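Local structure of albumin-1 (1WBA) at residues M54-E62 with M76-H87. The protein serves as a 2S seed storage protein of winged bean and belongs to the Kunitz-type protease inhibitor family. Residues are numbered along the deposited sequence; the frame is centred on the assembly and turned at random.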
ATOM      1  N   MET A  54       5.040  12.289   0.340  1.00 12.46           N
ATOM      2  CA  MET A  54       3.870  11.521   0.745  1.00 14.22           C
ATOM      3  C   MET A  54       2.845  11.570  -0.360  1.00 13.57           C
ATOM      4  O   MET A  54       2.009  12.481  -0.416  1.00 13.42           O
ATOM      5  CB  MET A  54       3.282  11.985   2.090  1.00 17.64           C
ATOM      6  CG  MET A  54       3.348  13.460   2.401  1.00 24.84           C
ATOM      7  SD  MET A  54       2.760  13.776   4.091  1.00 31.36           S
ATOM      8  CE  MET A  54       4.208  13.387   5.083  1.00 27.31           C
ATOM      9  N   TYR A  55       2.939  10.605  -1.271  1.00 10.16           N
ATOM     10  CA  TYR A  55       2.028  10.539  -2.409  1.00  8.51           C
ATOM     11  C   TYR A  55       0.612  10.076  -2.021  1.00 10.51           C
ATOM     12  O   TYR A  55       0.438   9.165  -1.187  1.00  9.87           O
ATOM     13  CB  TYR A  55       2.584   9.605  -3.489  1.00  6.09           C
ATOM     14  CG  TYR A  55       3.862  10.073  -4.179  1.00  9.58           C
ATOM     15  CD1 TYR A  55       4.043  11.414  -4.541  1.00  9.49           C
ATOM     16  CD2 TYR A  55       4.872   9.161  -4.512  1.00  8.04           C
ATOM     17  CE1 TYR A  55       5.192  11.828  -5.229  1.00 11.18           C
ATOM     18  CE2 TYR A  55       6.023   9.565  -5.198  1.00  8.25           C
ATOM     19  CZ  TYR A  55       6.178  10.898  -5.549  1.00 10.51           C
ATOM     20  OH  TYR A  55       7.308  11.298  -6.220  1.00  8.42           O
ATOM     21  N   ALA A  56      -0.390  10.686  -2.652  1.00  7.23           N
ATOM     22  CA  ALA A  56      -1.782  10.336  -2.405  1.00  9.09           C
ATOM     23  C   ALA A  56      -2.115   9.136  -3.279  1.00  8.22           C
ATOM     24  O   ALA A  56      -1.558   8.977  -4.369  1.00 10.49           O
ATOM     25  CB  ALA A  56      -2.686  11.498  -2.760  1.00  6.47           C
ATOM     26  N   THR A  57      -3.039   8.307  -2.808  1.00  7.07           N
ATOM     27  CA  THR A  57      -3.469   7.120  -3.523  1.00  7.01           C
ATOM     28  C   THR A  57      -4.997   6.995  -3.542  1.00  8.02           C
ATOM     29  O   THR A  57      -5.681   7.434  -2.606  1.00  8.78           O
ATOM     30  CB  THR A  57      -2.953   5.829  -2.821  1.00  7.52           C
ATOM     31  OG1 THR A  57      -3.204   5.922  -1.411  1.00  9.57           O
ATOM     32  CG2 THR A  57      -1.464   5.632  -3.034  1.00  5.87           C
ATOM     33  N   SER A  58      -5.535   6.461  -4.631  1.00  7.19           N
ATOM     34  CA  SER A  58      -6.971   6.179  -4.694  1.00  8.51           C
ATOM     35  C   SER A  58      -7.074   4.758  -4.159  1.00  7.86           C
ATOM     36  O   SER A  58      -6.200   3.907  -4.446  1.00  7.88           O
ATOM     37  CB  SER A  58      -7.486   6.189  -6.126  1.00  8.71           C
ATOM     38  OG  SER A  58      -7.230   7.444  -6.708  1.00 17.08           O
ATOM     39  N   ILE A  59      -8.109   4.507  -3.367  1.00  6.56           N
ATOM     40  CA  ILE A  59      -8.341   3.192  -2.785  1.00  7.14           C
ATOM     41  C   ILE A  59      -9.723   2.765  -3.290  1.00  7.85           C
ATOM     42  O   ILE A  59     -10.727   3.437  -3.025  1.00  9.31           O
ATOM     43  CB  ILE A  59      -8.277   3.263  -1.239  1.00  7.70           C
ATOM     44  CG1 ILE A  59      -6.910   3.819  -0.817  1.00  7.10           C
ATOM     45  CG2 ILE A  59      -8.517   1.885  -0.639  1.00  8.98           C
ATOM     46  CD1 ILE A  59      -6.743   4.036   0.640  1.00  9.82           C
ATOM     47  N   SER A  60      -9.750   1.693  -4.077  1.00  8.27           N
ATOM     48  CA  SER A  60     -10.984   1.206  -4.701  1.00  9.24           C
ATOM     49  C   SER A  60     -11.251  -0.267  -4.486  1.00  7.10           C
ATOM     50  O   SER A  60     -10.323  -1.062  -4.356  1.00  7.15           O
ATOM     51  CB  SER A  60     -10.901   1.431  -6.220  1.00  8.75           C
ATOM     52  OG  SER A  60     -10.525   2.765  -6.513  1.00 15.44           O
ATOM     53  N   SER A  61     -12.526  -0.644  -4.489  1.00  6.43           N
ATOM     54  CA  SER A  61     -12.855  -2.042  -4.356  1.00  6.31           C
ATOM     55  C   SER A  61     -12.358  -2.720  -5.643  1.00  8.02           C
ATOM     56  O   SER A  61     -12.423  -2.152  -6.744  1.00  7.31           O
ATOM     57  CB  SER A  61     -14.369  -2.245  -4.191  1.00  5.82           C
ATOM     58  OG  SER A  61     -15.088  -1.615  -5.229  1.00  9.24           O
ATOM     59  N   GLU A  62     -11.783  -3.901  -5.482  1.00  8.75           N
ATOM     60  CA  GLU A  62     -11.286  -4.663  -6.609  1.00  9.30           C
ATOM     61  C   GLU A  62     -12.472  -5.056  -7.498  1.00  7.84           C
ATOM     62  O   GLU A  62     -12.388  -4.999  -8.716  1.00 11.22           O
ATOM     63  CB  GLU A  62     -10.540  -5.896  -6.086  1.00  9.56           C
ATOM     64  CG  GLU A  62     -10.274  -6.936  -7.135  1.00 14.43           C
ATOM     65  CD  GLU A  62      -9.492  -8.101  -6.617  1.00 13.75           C
ATOM     66  OE1 GLU A  62     -10.025  -8.901  -5.836  1.00 13.94           O
ATOM     67  OE2 GLU A  62      -8.325  -8.215  -7.007  1.00 20.64           O
ATOM     68  N   MET A  76     -11.956  -6.173   2.838  1.00  5.93           N
ATOM     69  CA  MET A  76     -12.522  -6.063   1.499  1.00  6.77           C
ATOM     70  C   MET A  76     -11.351  -5.975   0.520  1.00  5.93           C
ATOM     71  O   MET A  76     -10.379  -5.271   0.811  1.00  7.34           O
ATOM     72  CB  MET A  76     -13.351  -4.779   1.433  1.00  9.73           C
ATOM     73  CG  MET A  76     -13.753  -4.299   0.013  1.00 14.87           C
ATOM     74  SD  MET A  76     -14.723  -2.812   0.032  1.00 15.16           S
ATOM     75  CE  MET A  76     -16.244  -3.394   0.592  1.00 16.32           C
ATOM     76  N   ARG A  77     -11.396  -6.743  -0.571  1.00  4.83           N
ATOM     77  CA  ARG A  77     -10.321  -6.721  -1.561  1.00  5.79           C
ATOM     78  C   ARG A  77     -10.261  -5.394  -2.295  1.00  5.48           C
ATOM     79  O   ARG A  77     -11.275  -4.932  -2.838  1.00  5.68           O
ATOM     80  CB  ARG A  77     -10.446  -7.896  -2.533  1.00  6.33           C
ATOM     81  CG  ARG A  77     -10.377  -9.246  -1.825  1.00  8.47           C
ATOM     82  CD  ARG A  77     -10.530 -10.397  -2.807  1.00 10.98           C
ATOM     83  NE  ARG A  77      -9.320 -10.658  -3.590  1.00 12.40           N
ATOM     84  CZ  ARG A  77      -8.295 -11.361  -3.131  1.00 11.22           C
ATOM     85  NH1 ARG A  77      -8.337 -11.848  -1.904  1.00 14.14           N
ATOM     86  NH2 ARG A  77      -7.271 -11.655  -3.915  1.00 12.97           N
ATOM     87  N   LEU A  78      -9.055  -4.819  -2.354  1.00  5.31           N
ATOM     88  CA  LEU A  78      -8.825  -3.509  -2.949  1.00  4.45           C
ATOM     89  C   LEU A  78      -7.747  -3.436  -3.991  1.00  5.94           C
ATOM     90  O   LEU A  78      -6.822  -4.250  -4.016  1.00  6.13           O
ATOM     91  CB  LEU A  78      -8.385  -2.528  -1.858  1.00  5.16           C
ATOM     92  CG  LEU A  78      -9.152  -2.562  -0.545  1.00  5.97           C
ATOM     93  CD1 LEU A  78      -8.352  -1.797   0.483  1.00  9.41           C
ATOM     94  CD2 LEU A  78     -10.561  -1.988  -0.737  1.00  5.61           C
ATOM     95  N   LYS A  79      -7.840  -2.373  -4.777  1.00  6.26           N
ATOM     96  CA  LYS A  79      -6.865  -2.026  -5.788  1.00  7.86           C
ATOM     97  C   LYS A  79      -6.409  -0.647  -5.307  1.00  8.13           C
ATOM     98  O   LYS A  79      -7.240   0.180  -4.904  1.00  8.09           O
ATOM     99  CB  LYS A  79      -7.516  -1.933  -7.168  1.00 13.49           C
ATOM    100  CG  LYS A  79      -6.573  -1.428  -8.254  1.00 23.09           C
ATOM    101  CD  LYS A  79      -7.077  -1.777  -9.657  1.00 31.92           C
ATOM    102  CE  LYS A  79      -6.736  -3.233 -10.042  1.00 37.17           C
ATOM    103  NZ  LYS A  79      -7.377  -4.300  -9.191  1.00 41.21           N
ATOM    104  N   ILE A  80      -5.095  -0.420  -5.273  1.00  6.49           N
ATOM    105  CA  ILE A  80      -4.550   0.856  -4.819  1.00  4.27           C
ATOM    106  C   ILE A  80      -3.706   1.438  -5.928  1.00  5.14           C
ATOM    107  O   ILE A  80      -2.921   0.730  -6.538  1.00  5.47           O
ATOM    108  CB  ILE A  80      -3.697   0.677  -3.532  1.00  5.78           C
ATOM    109  CG1 ILE A  80      -4.580   0.141  -2.394  1.00  7.28           C
ATOM    110  CG2 ILE A  80      -3.084   2.005  -3.107  1.00  3.74           C
ATOM    111  CD1 ILE A  80      -3.857  -0.148  -1.092  1.00  7.36           C
ATOM    112  N   ASN A  81      -3.901   2.712  -6.231  1.00  5.29           N
ATOM    113  CA  ASN A  81      -3.106   3.341  -7.275  1.00  8.85           C
ATOM    114  C   ASN A  81      -2.741   4.771  -6.917  1.00  8.33           C
ATOM    115  O   ASN A  81      -3.460   5.428  -6.165  1.00  9.83           O
ATOM    116  CB  ASN A  81      -3.822   3.273  -8.629  1.00 11.04           C
ATOM    117  CG  ASN A  81      -5.041   4.195  -8.716  1.00 14.13           C
ATOM    118  OD1 ASN A  81      -4.906   5.390  -8.970  1.00 18.45           O
ATOM    119  ND2 ASN A  81      -6.231   3.637  -8.543  1.00 14.65           N
ATOM    120  N   PHE A  82      -1.593   5.245  -7.397  1.00  9.09           N
ATOM    121  CA  PHE A  82      -1.189   6.622  -7.112  1.00  8.43           C
ATOM    122  C   PHE A  82      -2.145   7.582  -7.820  1.00  8.76           C
ATOM    123  O   PHE A  82      -2.507   7.380  -8.974  1.00  8.99           O
ATOM    124  CB  PHE A  82       0.269   6.853  -7.505  1.00  7.27           C
ATOM    125  CG  PHE A  82       1.236   6.172  -6.594  1.00  6.23           C
ATOM    126  CD1 PHE A  82       1.463   6.671  -5.322  1.00  6.61           C
ATOM    127  CD2 PHE A  82       1.886   5.001  -6.990  1.00  5.12           C
ATOM    128  CE1 PHE A  82       2.322   6.018  -4.433  1.00  5.57           C
ATOM    129  CE2 PHE A  82       2.748   4.335  -6.113  1.00  4.67           C
ATOM    130  CZ  PHE A  82       2.968   4.842  -4.830  1.00  4.82           C
ATOM    131  N   ALA A  83      -2.538   8.630  -7.119  1.00  9.87           N
ATOM    132  CA  ALA A  83      -3.515   9.565  -7.642  1.00 13.58           C
ATOM    133  C   ALA A  83      -2.953  10.813  -8.266  1.00 15.66           C
ATOM    134  O   ALA A  83      -3.632  11.496  -9.024  1.00 19.56           O
ATOM    135  CB  ALA A  83      -4.494   9.934  -6.531  1.00 14.68           C
ATOM    136  N   THR A  84      -1.710  11.119  -7.964  1.00 16.24           N
ATOM    137  CA  THR A  84      -1.123  12.323  -8.498  1.00 19.36           C
ATOM    138  C   THR A  84       0.163  12.107  -9.290  1.00 20.10           C
ATOM    139  O   THR A  84       0.715  10.997  -9.363  1.00 17.02           O
ATOM    140  CB  THR A  84      -0.796  13.285  -7.357  1.00 18.19           C
ATOM    141  OG1 THR A  84       0.289  12.754  -6.590  1.00 20.37           O
ATOM    142  CG2 THR A  84      -2.003  13.447  -6.442  1.00 20.56           C
ATOM    143  N   ASP A  85       0.611  13.181  -9.927  1.00 18.14           N
ATOM    144  CA  ASP A  85       1.859  13.150 -10.659  1.00 19.24           C
ATOM    145  C   ASP A  85       2.892  12.997  -9.552  1.00 17.55           C
ATOM    146  O   ASP A  85       2.659  13.442  -8.421  1.00 17.85           O
ATOM    147  CB  ASP A  85       2.078  14.474 -11.396  1.00 21.55           C
ATOM    148  CG  ASP A  85       1.062  14.704 -12.503  1.00 22.50           C
ATOM    149  OD1 ASP A  85       0.778  13.779 -13.295  1.00 23.79           O
ATOM    150  OD2 ASP A  85       0.553  15.834 -12.590  1.00 29.40           O
ATOM    151  N   PRO A  86       4.072  12.444  -9.867  1.00 15.68           N
ATOM    152  CA  PRO A  86       4.528  11.956 -11.169  1.00 15.37           C
ATOM    153  C   PRO A  86       4.090  10.543 -11.564  1.00 15.32           C
ATOM    154  O   PRO A  86       4.430  10.073 -12.647  1.00 16.21           O
ATOM    155  CB  PRO A  86       6.039  12.040 -11.027  1.00 13.83           C
ATOM    156  CG  PRO A  86       6.242  11.658  -9.604  1.00 15.88           C
ATOM    157  CD  PRO A  86       5.164  12.405  -8.880  1.00 13.17           C
ATOM    158  N   HIS A  87       3.313   9.877 -10.717  1.00 13.46           N
ATOM    159  CA  HIS A  87       2.902   8.508 -10.998  1.00 13.58           C
ATOM    160  C   HIS A  87       1.401   8.354 -11.040  1.00 14.17           C
ATOM    161  O   HIS A  87       0.863   7.337 -10.612  1.00 13.16           O
ATOM    162  CB  HIS A  87       3.478   7.568  -9.940  1.00 13.34           C
ATOM    163  CG  HIS A  87       4.941   7.756  -9.708  1.00 10.60           C
ATOM    164  ND1 HIS A  87       5.897   7.375 -10.626  1.00 14.50           N
ATOM    165  CD2 HIS A  87       5.614   8.345  -8.692  1.00  9.33           C
ATOM    166  CE1 HIS A  87       7.094   7.726 -10.192  1.00 11.94           C
ATOM    167  NE2 HIS A  87       6.947   8.318  -9.015  1.00 14.04           N
TER
HETATM  168  O   HOH W   1       8.787   9.492  -7.233  1.00  9.61           O
HETATM  169  O   HOH W   2       0.184  10.107  -6.130  1.00 13.58           O
HETATM  170  O   HOH W   3       0.133  13.136  -3.893  1.00 21.39           O
HETATM  171  O   HOH W   4      -7.636   2.346  -6.962  1.00 15.88           O
HETATM  172  O   HOH W   5      -7.344 -10.749  -6.579  1.00 22.32           O
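Tyr55 packs tightly against the turn that follows strand 78-82. Its CB lies 3.6 Å from CD1 of Phe82, and its ring turns an edge toward the Phe82 face in an offset edge-to-face pair, planes at 82°. With Tyr55 CG anti to the carbonyl carbon (chi1 -66°), the ring extends toward this turn. There the edge of His87 is turned toward its face in a second offset edge-to-face pair, with Tyr55 CE2 3.7 Å from His87 CD2. Pro86, after a cis peptide bond, sets its CG 3.6 Å from Tyr55 OH. A water joins that hydroxyl to NE2 of His87. A leucine in place of Tyr55 would probably leave His87 without its aromatic partner and this water without its phenol partner. Beyond this cluster, strands 56-61 and 78-82 form an antiparallel ladder in the beta-trefoil fold of Kunitz-type inhibitors, with Ser58 paired to Asn81 and Ser60 to Lys79 by reciprocal backbone hydrogen bonds. Ile59 and Ile80 face the interior, where Ile59 CG2 meets Leu78 CD1 at 3.9 Å and strand 116-122 covers Leu78 and Ile80. The opposite face, with Ser58, Ser60 and the exposed Lys79, is the solvent side: one water bridges Ser60 OG and Lys79 O. At the far end, Arg77 NE forms a salt bridge with Glu62 OE1 (2.9 Å), meeting the carboxylate on its syn side; Arg77 NH2 also bonds Cys135 O and shares a water with Glu62 OE2.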